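Local coordinates for DUF5624 domain-containing protein (Legionella pneumophila subsp. pneumophila, PDB 4JX2) that is of unknown function but is probably secreted, and combines a mixed beta sheet with many helices in a two-chain assembly, at residues L96-L101 with H243-Q248; I182-S187 with T421-N426; H255-I260 with T324-R329; P355-Y360 with L370-F375. One frame throughout, in Å; residues are numbered along the deposited sequence.

Interaction 1 (L96-L101 with H243-Q248)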
loop_
_atom_site.group_PDB
_atom_site.type_symbol
_atom_site.label_atom_id
_atom_site.label_comp_id
_atom_site.label_asym_id
_atom_site.label_seq_id
_atom_site.Cartn_x
_atom_site.Cartn_y
_atom_site.Cartn_z
ATOM N N LEU A 96 23.424 11.554 11.067
ATOM C CA LEU A 96 22.873 12.011 9.789
ATOM C C LEU A 96 23.995 12.214 8.758
ATOM O O LEU A 96 24.945 12.968 9.004
ATOM C CB LEU A 96 22.090 13.313 9.998
ATOM C CG LEU A 96 21.360 13.913 8.807
ATOM C CD1 LEU A 96 20.189 13.026 8.325
ATOM C CD2 LEU A 96 20.828 15.255 9.165
ATOM N N LYS A 97 23.889 11.515 7.620
ATOM C CA LYS A 97 24.888 11.603 6.559
ATOM C C LYS A 97 24.369 12.443 5.401
ATOM O O LYS A 97 25.158 13.136 4.745
ATOM C CB LYS A 97 25.317 10.200 6.071
ATOM C CG LYS A 97 26.024 9.331 7.132
ATOM C CD LYS A 97 27.270 9.986 7.791
ATOM C CE LYS A 97 28.442 10.270 6.863
ATOM N NZ LYS A 97 29.383 11.266 7.445
ATOM N N LEU A 98 23.036 12.413 5.181
ATOM C CA LEU A 98 22.358 13.137 4.096
ATOM C C LEU A 98 20.901 13.428 4.467
ATOM O O LEU A 98 20.233 12.584 5.064
ATOM C CB LEU A 98 22.420 12.284 2.804
ATOM C CG LEU A 98 21.912 12.892 1.497
ATOM C CD1 LEU A 98 22.779 12.474 0.338
ATOM C CD2 LEU A 98 20.441 12.509 1.225
ATOM N N LYS A 99 20.418 14.620 4.083
ATOM C CA LYS A 99 19.040 15.092 4.229
ATOM C C LYS A 99 18.737 15.888 2.966
ATOM O O LYS A 99 19.321 16.947 2.759
ATOM C CB LYS A 99 18.833 15.905 5.522
ATOM C CG LYS A 99 17.423 16.476 5.685
ATOM C CD LYS A 99 17.152 16.887 7.134
ATOM C CE LYS A 99 16.977 18.372 7.314
ATOM N NZ LYS A 99 16.592 18.721 8.712
ATOM N N GLN A 100 17.870 15.348 2.094
ATOM C CA GLN A 100 17.531 15.991 0.825
ATOM C C GLN A 100 16.039 15.867 0.490
ATOM O O GLN A 100 15.495 14.778 0.549
ATOM C CB GLN A 100 18.383 15.361 -0.302
ATOM C CG GLN A 100 18.144 15.905 -1.713
ATOM C CD GLN A 100 18.804 17.220 -2.019
ATOM O OE1 GLN A 100 19.729 17.658 -1.335
ATOM N NE2 GLN A 100 18.380 17.852 -3.100
ATOM N N LEU A 101 15.420 16.960 0.030
ATOM C CA LEU A 101 14.044 16.962 -0.440
ATOM C C LEU A 101 13.960 16.391 -1.875
ATOM O O LEU A 101 14.635 16.879 -2.785
ATOM C CB LEU A 101 13.474 18.375 -0.375
ATOM C CG LEU A 101 12.909 18.756 0.981
ATOM C CD1 LEU A 101 13.006 20.227 1.202
ATOM C CD2 LEU A 101 11.479 18.261 1.131
ATOM N N HIS A 243 21.881 12.675 -6.761
ATOM C CA HIS A 243 23.067 11.964 -7.180
ATOM C C HIS A 243 24.316 12.775 -6.776
ATOM O O HIS A 243 25.244 12.191 -6.224
ATOM C CB HIS A 243 23.031 11.659 -8.681
ATOM C CG HIS A 243 24.305 11.059 -9.180
ATOM N ND1 HIS A 243 25.331 11.849 -9.679
ATOM C CD2 HIS A 243 24.713 9.772 -9.168
ATOM C CE1 HIS A 243 26.304 11.017 -10.000
ATOM N NE2 HIS A 243 25.986 9.756 -9.702
ATOM N N SER A 244 24.319 14.107 -6.994
ATOM C CA SER A 244 25.456 14.956 -6.638
ATOM C C SER A 244 25.804 14.830 -5.134
ATOM O O SER A 244 26.987 14.697 -4.783
ATOM C CB SER A 244 25.184 16.416 -7.004
ATOM O OG SER A 244 25.017 16.640 -8.397
ATOM N N LYS A 245 24.760 14.818 -4.267
ATOM C CA LYS A 245 24.889 14.714 -2.816
ATOM C C LYS A 245 25.291 13.306 -2.361
ATOM O O LYS A 245 26.250 13.200 -1.599
ATOM C CB LYS A 245 23.591 15.136 -2.120
ATOM C CG LYS A 245 23.560 16.584 -1.689
ATOM C CD LYS A 245 22.669 16.714 -0.452
ATOM C CE LYS A 245 22.583 18.103 0.142
ATOM N NZ LYS A 245 21.845 18.098 1.436
ATOM N N ILE A 246 24.583 12.239 -2.817
ATOM C CA ILE A 246 24.816 10.835 -2.439
ATOM C C ILE A 246 26.169 10.284 -2.953
ATOM O O ILE A 246 26.746 9.399 -2.322
ATOM C CB ILE A 246 23.641 9.949 -2.902
ATOM C CG1 ILE A 246 23.426 8.759 -1.953
ATOM C CG2 ILE A 246 23.761 9.523 -4.380
ATOM C CD1 ILE A 246 22.165 8.056 -2.129
ATOM N N SER A 247 26.648 10.790 -4.094
ATOM C CA SER A 247 27.913 10.406 -4.694
ATOM C C SER A 247 29.082 10.689 -3.768
ATOM O O SER A 247 30.024 9.899 -3.725
ATOM C CB SER A 247 28.114 11.158 -6.000
ATOM O OG SER A 247 27.362 10.502 -7.003
ATOM N N GLN A 248 29.009 11.783 -3.000
ATOM C CA GLN A 248 30.047 12.188 -2.052
ATOM C C GLN A 248 30.085 11.295 -0.773
ATOM O O GLN A 248 30.995 11.443 0.040
ATOM C CB GLN A 248 29.855 13.668 -1.682
ATOM C CG GLN A 248 30.302 14.622 -2.786
ATOM C CD GLN A 248 29.795 16.028 -2.591
ATOM O OE1 GLN A 248 28.595 16.271 -2.449
ATOM N NE2 GLN A 248 30.695 16.999 -2.633
#
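Strand 96-101, at one edge of the chain's mixed sheet, runs almost exactly antiparallel to the C-terminal part of helix 223-247, at 178°, with axes 9.3 Å apart. The close-packed part is small and apolar. Leu98, its CG anti to the backbone N (chi1 -174°), points at the helix and brings CD1 within 3.6 Å of the backbone N of Ile246 and 3.7 Å from Lys245 CB. A branched aliphatic side chain suits this spot, because Leu242 and Leu249 also pack on it and Ile246 turns on to Ile89 of the next strand. Lys97 and Leu98 both face Ile89 in a classic beta bulge. On the exposed side the contact thins to one long, extended chain. Lys245 crosses obliquely past Gln100, whose OE1 lies 3.2 Å from Lys245 CD. The ammonium NZ then donates a hydrogen bond to Lys99 O at 3.1 Å, approaching from above the carbonyl plane rather than along a lone pair. Gln100, bent at chi2 (79°), thus brings its amide oxygen beside the lysine methylenes. Helix end and edge strand therefore join a buried apolar touch to an exposed lysine whose aliphatic stem covers the strand and whose charge meets a backbone carbonyl.

Interaction 2 (I182-S187 with T421-N426)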
loop_
_atom_site.group_PDB
_atom_site.type_symbol
_atom_site.label_atom_id
_atom_site.label_comp_id
_atom_site.label_asym_id
_atom_site.label_seq_id
_atom_site.Cartn_x
_atom_site.Cartn_y
_atom_site.Cartn_z
ATOM N N ILE A 182 8.804 27.853 -21.864
ATOM C CA ILE A 182 7.945 28.478 -20.852
ATOM C C ILE A 182 7.241 29.693 -21.496
ATOM O O ILE A 182 6.046 29.909 -21.268
ATOM C CB ILE A 182 8.716 28.828 -19.553
ATOM C CG1 ILE A 182 9.137 27.541 -18.825
ATOM C CG2 ILE A 182 7.874 29.711 -18.609
ATOM C CD1 ILE A 182 10.407 27.617 -18.125
ATOM N N ASP A 183 7.964 30.434 -22.353
ATOM C CA ASP A 183 7.403 31.563 -23.084
ATOM C C ASP A 183 6.238 31.082 -23.990
ATOM O O ASP A 183 5.131 31.624 -23.905
ATOM C CB ASP A 183 8.492 32.267 -23.888
ATOM C CG ASP A 183 8.024 33.581 -24.471
ATOM O OD1 ASP A 183 7.781 34.530 -23.687
ATOM O OD2 ASP A 183 7.853 33.654 -25.706
ATOM N N TYR A 184 6.488 30.026 -24.793
ATOM C CA TYR A 184 5.520 29.363 -25.675
ATOM C C TYR A 184 4.288 28.866 -24.889
ATOM O O TYR A 184 3.145 29.058 -25.331
ATOM C CB TYR A 184 6.189 28.170 -26.402
ATOM C CG TYR A 184 5.227 27.367 -27.249
ATOM C CD1 TYR A 184 4.781 27.846 -28.481
ATOM C CD2 TYR A 184 4.743 26.132 -26.815
ATOM C CE1 TYR A 184 3.891 27.113 -29.263
ATOM C CE2 TYR A 184 3.846 25.392 -27.587
ATOM C CZ TYR A 184 3.436 25.882 -28.818
ATOM O OH TYR A 184 2.546 25.171 -29.578
ATOM N N ALA A 185 4.541 28.200 -23.737
ATOM C CA ALA A 185 3.523 27.643 -22.856
ATOM C C ALA A 185 2.613 28.739 -22.318
ATOM O O ALA A 185 1.392 28.609 -22.415
ATOM C CB ALA A 185 4.178 26.891 -21.716
ATOM N N CYS A 186 3.194 29.840 -21.804
ATOM C CA CYS A 186 2.426 30.976 -21.280
ATOM C C CYS A 186 1.585 31.609 -22.381
ATOM O O CYS A 186 0.397 31.862 -22.180
ATOM C CB CYS A 186 3.339 32.002 -20.619
ATOM S SG CYS A 186 4.153 31.401 -19.117
ATOM N N SER A 187 2.196 31.825 -23.551
ATOM C CA SER A 187 1.544 32.422 -24.712
ATOM C C SER A 187 0.357 31.540 -25.192
ATOM O O SER A 187 -0.739 32.056 -25.423
ATOM C CB SER A 187 2.568 32.625 -25.825
ATOM O OG SER A 187 1.997 33.289 -26.940
ATOM N N THR A 421 12.116 22.587 -32.468
ATOM C CA THR A 421 12.159 23.057 -31.077
ATOM C C THR A 421 10.997 24.030 -30.838
ATOM O O THR A 421 10.235 24.318 -31.761
ATOM C CB THR A 421 13.547 23.686 -30.773
ATOM O OG1 THR A 421 13.692 23.889 -29.366
ATOM C CG2 THR A 421 13.793 24.979 -31.532
ATOM N N TYR A 422 10.889 24.559 -29.619
ATOM C CA TYR A 422 9.887 25.569 -29.273
ATOM C C TYR A 422 10.243 26.928 -29.882
ATOM O O TYR A 422 11.419 27.309 -29.836
ATOM C CB TYR A 422 9.768 25.707 -27.748
ATOM C CG TYR A 422 9.188 24.484 -27.090
ATOM C CD1 TYR A 422 7.808 24.306 -26.999
ATOM C CD2 TYR A 422 10.013 23.479 -26.590
ATOM C CE1 TYR A 422 7.262 23.167 -26.408
ATOM C CE2 TYR A 422 9.479 22.332 -26.004
ATOM C CZ TYR A 422 8.101 22.176 -25.923
ATOM O OH TYR A 422 7.570 21.051 -25.349
ATOM N N PRO A 423 9.252 27.690 -30.418
ATOM C CA PRO A 423 9.548 29.019 -31.000
ATOM C C PRO A 423 10.082 30.026 -29.981
ATOM O O PRO A 423 9.764 29.916 -28.795
ATOM C CB PRO A 423 8.181 29.475 -31.520
ATOM C CG PRO A 423 7.412 28.242 -31.699
ATOM C CD PRO A 423 7.816 27.383 -30.552
ATOM N N ASN A 424 10.863 31.018 -30.453
ATOM C CA ASN A 424 11.486 32.074 -29.642
ATOM C C ASN A 424 10.566 33.296 -29.460
ATOM O O ASN A 424 10.333 33.708 -28.319
ATOM C CB ASN A 424 12.835 32.516 -30.255
ATOM C CG ASN A 424 12.776 32.878 -31.721
ATOM O OD1 ASN A 424 12.118 32.221 -32.543
ATOM N ND2 ASN A 424 13.447 33.948 -32.084
ATOM N N ASN A 425 10.062 33.887 -30.552
ATOM C CA ASN A 425 9.176 35.051 -30.421
ATOM C C ASN A 425 7.737 34.550 -30.399
ATOM O O ASN A 425 7.240 34.051 -31.422
ATOM C CB ASN A 425 9.421 36.130 -31.517
ATOM C CG ASN A 425 9.521 35.670 -32.967
ATOM O OD1 ASN A 425 9.430 34.475 -33.310
ATOM N ND2 ASN A 425 9.709 36.634 -33.860
ATOM N N ASN A 426 7.105 34.581 -29.200
ATOM C CA ASN A 426 5.740 34.070 -29.037
ATOM C C ASN A 426 4.758 35.207 -28.781
ATOM O O ASN A 426 5.102 36.181 -28.097
ATOM C CB ASN A 426 5.664 33.012 -27.967
ATOM C CG ASN A 426 6.462 31.792 -28.351
ATOM O OD1 ASN A 426 6.147 31.082 -29.319
ATOM N ND2 ASN A 426 7.563 31.565 -27.649
#
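Tyr184 and Asn426 carry most of this contact, where a loop near the C-terminus lies along helix 175-197, and Asp183 supplies its polar anchor. Asn426, with CG anti to its carbonyl carbon, points its amide at the helix, ND2 to Asp183 and OD1 to the edge of the Tyr184 ring. ND2 donates to Asp183 OD2 at 2.9 Å, a fairly straight bond (161°) that meets the anti lone pair and lies in the amide plane. The same nitrogen also donates to Pro423 O at 3.0 Å, so two acceptors grip it and fix the amide's rotation while closing the loop on itself. Asparagine suits the place because one short side chain can bridge helix and loop. Its OD1 sits 3.6 Å from Tyr184 CD1, the amide steeply inclined to the ring. Tyr184, CG anti to the backbone N (chi1 175°), packs CD1 on Pro423 CD at 3.7 Å and CD2 on Tyr422 CD1 at 3.6 Å, the two aromatic planes inclined at 53°. Tyrosine suits this position because its ring covers both loop residues while its OH reaches Ile221 O. Ser187 OG hydrogen-bonds Pro427 O, just past the loop segment. Among the neighbouring helices, Tyr422 packs on helix 223-247, and Lys152 of helix 136-155 holds Asp183 OD1 in a salt bridge, which would favour an ionised carboxylate.

Interaction 3 (H255-I260 with T324-R329)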
loop_
_atom_site.group_PDB
_atom_site.type_symbol
_atom_site.label_atom_id
_atom_site.label_comp_id
_atom_site.label_asym_id
_atom_site.label_seq_id
_atom_site.Cartn_x
_atom_site.Cartn_y
_atom_site.Cartn_z
ATOM N N HIS A 255 24.464 -3.902 1.861
ATOM C CA HIS A 255 23.991 -3.943 3.242
ATOM C C HIS A 255 23.079 -2.785 3.625
ATOM O O HIS A 255 22.661 -2.706 4.784
ATOM C CB HIS A 255 25.168 -4.008 4.210
ATOM C CG HIS A 255 25.895 -5.299 4.107
ATOM N ND1 HIS A 255 27.191 -5.352 3.649
ATOM C CD2 HIS A 255 25.452 -6.558 4.333
ATOM C CE1 HIS A 255 27.519 -6.630 3.656
ATOM N NE2 HIS A 255 26.500 -7.395 4.058
ATOM N N ALA A 256 22.726 -1.927 2.655
ATOM C CA ALA A 256 21.814 -0.793 2.850
ATOM C C ALA A 256 20.408 -1.294 3.235
ATOM O O ALA A 256 20.019 -2.405 2.885
ATOM C CB ALA A 256 21.757 0.066 1.593
ATOM N N LYS A 257 19.690 -0.492 4.019
ATOM C CA LYS A 257 18.352 -0.786 4.502
ATOM C C LYS A 257 17.449 0.349 4.012
ATOM O O LYS A 257 17.557 1.454 4.531
ATOM C CB LYS A 257 18.384 -0.911 6.044
ATOM C CG LYS A 257 19.276 -2.050 6.529
ATOM C CD LYS A 257 19.626 -1.964 7.995
ATOM C CE LYS A 257 20.254 -3.256 8.466
ATOM N NZ LYS A 257 20.731 -3.162 9.868
ATOM N N VAL A 258 16.624 0.109 2.959
ATOM C CA VAL A 258 15.794 1.159 2.348
ATOM C C VAL A 258 14.338 1.042 2.803
ATOM O O VAL A 258 13.719 -0.027 2.692
ATOM C CB VAL A 258 15.919 1.215 0.798
ATOM C CG1 VAL A 258 15.166 2.397 0.223
ATOM C CG2 VAL A 258 17.383 1.298 0.379
ATOM N N ILE A 259 13.810 2.173 3.330
ATOM C CA ILE A 259 12.435 2.356 3.792
ATOM C C ILE A 259 11.816 3.462 2.954
ATOM O O ILE A 259 12.359 4.576 2.889
ATOM C CB ILE A 259 12.351 2.654 5.319
ATOM C CG1 ILE A 259 12.657 1.385 6.142
ATOM C CG2 ILE A 259 10.990 3.299 5.709
ATOM C CD1 ILE A 259 12.929 1.648 7.579
ATOM N N ILE A 260 10.683 3.147 2.312
ATOM C CA ILE A 260 9.936 4.102 1.499
ATOM C C ILE A 260 8.558 4.336 2.137
ATOM O O ILE A 260 7.738 3.423 2.208
ATOM C CB ILE A 260 9.838 3.670 0.012
ATOM C CG1 ILE A 260 11.259 3.565 -0.629
ATOM C CG2 ILE A 260 8.919 4.627 -0.762
ATOM C CD1 ILE A 260 11.359 2.882 -1.954
ATOM N N THR A 324 12.253 -2.360 14.304
ATOM C CA THR A 324 10.796 -2.475 14.332
ATOM C C THR A 324 10.239 -2.418 12.934
ATOM O O THR A 324 9.327 -3.193 12.619
ATOM C CB THR A 324 10.176 -1.401 15.237
ATOM O OG1 THR A 324 10.896 -1.345 16.473
ATOM C CG2 THR A 324 8.685 -1.622 15.497
ATOM N N VAL A 325 10.764 -1.514 12.093
ATOM C CA VAL A 325 10.269 -1.376 10.727
ATOM C C VAL A 325 11.037 -2.320 9.790
ATOM O O VAL A 325 10.518 -3.386 9.479
ATOM C CB VAL A 325 10.246 0.087 10.215
ATOM C CG1 VAL A 325 9.638 0.158 8.825
ATOM C CG2 VAL A 325 9.450 0.972 11.163
ATOM N N TRP A 326 12.275 -1.972 9.404
ATOM C CA TRP A 326 13.068 -2.724 8.435
ATOM C C TRP A 326 13.327 -4.185 8.854
ATOM O O TRP A 326 13.022 -5.095 8.075
ATOM C CB TRP A 326 14.391 -1.996 8.107
ATOM C CG TRP A 326 15.009 -2.508 6.839
ATOM C CD1 TRP A 326 14.714 -2.115 5.564
ATOM C CD2 TRP A 326 15.897 -3.628 6.717
ATOM N NE1 TRP A 326 15.394 -2.897 4.657
ATOM C CE2 TRP A 326 16.100 -3.856 5.335
ATOM C CE3 TRP A 326 16.521 -4.482 7.644
ATOM C CZ2 TRP A 326 16.932 -4.877 4.858
ATOM C CZ3 TRP A 326 17.335 -5.499 7.166
ATOM C CH2 TRP A 326 17.549 -5.677 5.791
ATOM N N GLY A 327 13.875 -4.373 10.062
ATOM C CA GLY A 327 14.263 -5.665 10.630
ATOM C C GLY A 327 13.184 -6.727 10.648
ATOM O O GLY A 327 13.443 -7.868 10.269
ATOM N N ALA A 328 11.974 -6.364 11.113
ATOM C CA ALA A 328 10.820 -7.260 11.208
ATOM C C ALA A 328 10.398 -7.779 9.815
ATOM O O ALA A 328 10.193 -8.991 9.670
ATOM C CB ALA A 328 9.669 -6.549 11.883
ATOM N N ARG A 329 10.357 -6.883 8.778
ATOM C CA ARG A 329 9.999 -7.282 7.405
ATOM C C ARG A 329 11.020 -8.253 6.863
ATOM O O ARG A 329 10.649 -9.280 6.293
ATOM C CB ARG A 329 9.836 -6.096 6.445
ATOM C CG ARG A 329 9.221 -4.828 7.012
ATOM C CD ARG A 329 7.707 -4.750 7.046
ATOM N NE ARG A 329 7.074 -5.606 8.055
ATOM C CZ ARG A 329 6.900 -5.281 9.335
ATOM N NH1 ARG A 329 7.345 -4.116 9.800
ATOM N NH2 ARG A 329 6.298 -6.130 10.165
#
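Lys257 lays its aliphatic chain over one face of the Trp326 indole, crossing it at about a right angle. CB stands over the five-membered ring, 3.6 Å from its centroid and only 4° off the normal, a clear CH-pi contact. CG follows over the fused system, 3.7 Å from Trp326 CD2, and the extended chain carries CE out to 3.9 Å from Trp326 CZ3. Lysine suits this buried place because its methylenes cover the aromatic face while its charge travels past: NZ ends among Gln74 O, Glu76 O and Asn322 OD1, three acceptors that satisfy the ammonium. The indole is held by its own polar atom, for NE1 donates to Arg295 O, and by the rings of His330, stacked on it, and Tyr297, edge-to-face. Trp326 reaches the strand because its CG is anti to the backbone N (chi1 -162°), which swings the large flat ring away from the helix. Val258 O approaches the edge of the ring at CD1, in its plane. Two residues along the strand, on the same side as Lys257, Ile259 extends CD1 to Val325 CG1 at 3.8 Å and to Trp326 CB at 4.0 Å; the beta-branched Ile259 suits a strand, and Val325 gives it an apolar partner on the helix. Val325 also packs on Val268 of the second subunit. Strand 257-260 and helix 324-329 cross at 114°, with axes 9.2 Å apart. The arrangement is typical of an alpha/beta layer, a helix packed on one face of a mixed sheet, here mainly through an indole covered by lysine methylenes and an isoleucine-valine contact.

Interaction 4 (P355-Y360 with L370-F375)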
loop_
_atom_site.group_PDB
_atom_site.type_symbol
_atom_site.label_atom_id
_atom_site.label_comp_id
_atom_site.label_asym_id
_atom_site.label_seq_id
_atom_site.Cartn_x
_atom_site.Cartn_y
_atom_site.Cartn_z
ATOM N N PRO A 355 4.027 1.671 -21.770
ATOM C CA PRO A 355 4.594 2.935 -22.269
ATOM C C PRO A 355 4.996 3.889 -21.131
ATOM O O PRO A 355 4.278 3.983 -20.130
ATOM C CB PRO A 355 3.442 3.502 -23.106
ATOM C CG PRO A 355 2.777 2.310 -23.635
ATOM C CD PRO A 355 2.763 1.362 -22.469
ATOM N N GLY A 356 6.167 4.529 -21.271
ATOM C CA GLY A 356 6.715 5.421 -20.250
ATOM C C GLY A 356 7.774 4.776 -19.376
ATOM O O GLY A 356 8.403 5.455 -18.561
ATOM N N ASP A 357 7.966 3.454 -19.501
ATOM C CA ASP A 357 9.045 2.764 -18.819
ATOM C C ASP A 357 10.278 2.874 -19.686
ATOM O O ASP A 357 10.146 2.944 -20.919
ATOM C CB ASP A 357 8.707 1.285 -18.611
ATOM C CG ASP A 357 7.655 0.941 -17.581
ATOM O OD1 ASP A 357 7.319 1.823 -16.750
ATOM O OD2 ASP A 357 7.192 -0.226 -17.580
ATOM N N TYR A 358 11.474 2.850 -19.085
ATOM C CA TYR A 358 12.712 2.870 -19.864
ATOM C C TYR A 358 12.830 1.587 -20.684
ATOM O O TYR A 358 13.069 1.648 -21.889
ATOM C CB TYR A 358 13.952 3.054 -18.968
ATOM C CG TYR A 358 15.193 3.350 -19.777
ATOM C CD1 TYR A 358 15.296 4.516 -20.527
ATOM C CD2 TYR A 358 16.255 2.445 -19.828
ATOM C CE1 TYR A 358 16.418 4.778 -21.309
ATOM C CE2 TYR A 358 17.407 2.719 -20.571
ATOM C CZ TYR A 358 17.483 3.890 -21.313
ATOM O OH TYR A 358 18.591 4.186 -22.083
ATOM N N THR A 359 12.593 0.432 -20.031
ATOM C CA THR A 359 12.666 -0.911 -20.633
ATOM C C THR A 359 11.629 -1.155 -21.743
ATOM O O THR A 359 11.797 -2.106 -22.506
ATOM C CB THR A 359 12.496 -2.004 -19.557
ATOM O OG1 THR A 359 11.298 -1.785 -18.801
ATOM C CG2 THR A 359 13.699 -2.100 -18.629
ATOM N N TYR A 360 10.568 -0.325 -21.830
ATOM C CA TYR A 360 9.496 -0.503 -22.799
ATOM C C TYR A 360 9.935 -0.195 -24.252
ATOM O O TYR A 360 9.854 -1.083 -25.102
ATOM C CB TYR A 360 8.254 0.318 -22.419
ATOM C CG TYR A 360 7.111 0.051 -23.365
ATOM C CD1 TYR A 360 6.423 -1.161 -23.330
ATOM C CD2 TYR A 360 6.775 0.968 -24.361
ATOM C CE1 TYR A 360 5.407 -1.439 -24.240
ATOM C CE2 TYR A 360 5.755 0.701 -25.275
ATOM C CZ TYR A 360 5.077 -0.504 -25.210
ATOM O OH TYR A 360 4.084 -0.777 -26.107
ATOM N N LEU A 370 2.409 10.411 -23.121
ATOM C CA LEU A 370 1.027 10.903 -23.085
ATOM C C LEU A 370 0.089 9.814 -22.553
ATOM O O LEU A 370 -0.752 10.102 -21.696
ATOM C CB LEU A 370 0.570 11.395 -24.469
ATOM C CG LEU A 370 1.296 12.628 -25.021
ATOM C CD1 LEU A 370 0.598 13.134 -26.197
ATOM C CD2 LEU A 370 1.357 13.758 -23.996
HETATM N N MSE A 371 0.302 8.554 -23.000
HETATM C CA MSE A 371 -0.426 7.376 -22.549
HETATM C C MSE A 371 -0.201 7.153 -21.042
HETATM O O MSE A 371 -1.159 6.914 -20.289
HETATM C CB MSE A 371 -0.004 6.164 -23.358
HETATM C CG MSE A 371 -0.494 6.204 -24.794
HETATM SE SE MSE A 371 -0.112 4.509 -25.669
HETATM C CE MSE A 371 1.401 4.915 -26.512
ATOM N N ARG A 372 1.042 7.331 -20.601
ATOM C CA ARG A 372 1.409 7.158 -19.210
ATOM C C ARG A 372 0.872 8.315 -18.355
ATOM O O ARG A 372 0.482 8.075 -17.204
ATOM C CB ARG A 372 2.926 7.002 -19.070
ATOM C CG ARG A 372 3.374 6.476 -17.729
ATOM C CD ARG A 372 2.852 5.094 -17.379
ATOM N NE ARG A 372 3.535 4.586 -16.188
ATOM C CZ ARG A 372 4.712 3.977 -16.218
ATOM N NH1 ARG A 372 5.320 3.757 -17.374
ATOM N NH2 ARG A 372 5.281 3.567 -15.094
ATOM N N LEU A 373 0.813 9.548 -18.921
ATOM C CA LEU A 373 0.246 10.705 -18.227
ATOM C C LEU A 373 -1.241 10.471 -17.941
ATOM O O LEU A 373 -1.678 10.709 -16.808
ATOM C CB LEU A 373 0.439 11.980 -19.063
ATOM C CG LEU A 373 -0.212 13.287 -18.581
ATOM C CD1 LEU A 373 0.264 13.684 -17.171
ATOM C CD2 LEU A 373 0.066 14.395 -19.549
ATOM N N LYS A 374 -2.011 9.974 -18.952
ATOM C CA LYS A 374 -3.456 9.684 -18.809
ATOM C C LYS A 374 -3.671 8.636 -17.693
ATOM O O LYS A 374 -4.531 8.811 -16.821
ATOM C CB LYS A 374 -4.032 9.194 -20.149
ATOM C CG LYS A 374 -5.522 8.847 -20.127
ATOM C CD LYS A 374 -6.039 8.259 -21.465
ATOM C CE LYS A 374 -7.539 8.124 -21.424
ATOM N NZ LYS A 374 -8.086 7.460 -22.634
ATOM N N PHE A 375 -2.840 7.561 -17.736
ATOM C CA PHE A 375 -2.858 6.453 -16.805
ATOM C C PHE A 375 -2.540 6.952 -15.386
ATOM O O PHE A 375 -3.282 6.663 -14.451
ATOM C CB PHE A 375 -1.873 5.357 -17.266
ATOM C CG PHE A 375 -1.925 4.112 -16.416
ATOM C CD1 PHE A 375 -3.004 3.236 -16.503
ATOM C CD2 PHE A 375 -0.935 3.850 -15.473
ATOM C CE1 PHE A 375 -3.063 2.092 -15.703
ATOM C CE2 PHE A 375 -1.017 2.726 -14.643
ATOM C CZ PHE A 375 -2.075 1.851 -14.771
#
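A buried arginine on helix 366-378 fastens the loop that precedes this helix. Arg372 leaves with its CG anti to the backbone N and bends at chi2, which sends the guanidinium along the loop backbone. Its NH1 donates two bonds: to Pro355 O at 3.0 Å (159°), approached from above the carbonyl plane, and to Asp357 OD1 at 2.9 Å. The second is part of a salt bridge in which NH2 adds a weak bond to the same oxygen. Both acceptors lie near the guanidinium plane, yet the carboxylate is turned almost perpendicular to it, at 83°, so OD1 is met from above its own plane. Asp357 OD2 binds Arg351 and Ile354 N; one carboxylate between two arginines probably remains ionised and offsets their mutual repulsion. Gly356 fits where its backbone turns with positive phi (99°) and where the Arg372 side chain passes close by. At the apolar end, Pro355 CG rests 4.1 Å from the methyl CE of Met371, a selenomethionine, and both residues pack on Ile346 of the second subunit. The whole is an arginine that bonds a backbone carbonyl and a carboxylate of one loop, so holding the loop against the helix that follows it, beside the subunit interface.

Overall arrangement
Interactions 1 and 3 both reach the mixed sheet, at strand 96-101 on one edge and at strand 257-262; their centres lie 19 Å apart, and helix 223-247 is followed in the chain by strand 257-262. Interactions 2 and 4 belong to the helical part, their centres 26 Å apart, while 2 and 3, on opposite sides of the chain's centre, are 47 Å apart. Along the chain, interactions 1, 3 and 4 close in series; interaction 2 spans both 3 and 4, and its segments alternate with those of 1. Helix 223-247 spans both regions, contributing to interaction 1 and packing beside 2 and 4. Interactions 3 and 4 also touch the second subunit, linking internal packing with dimer assembly.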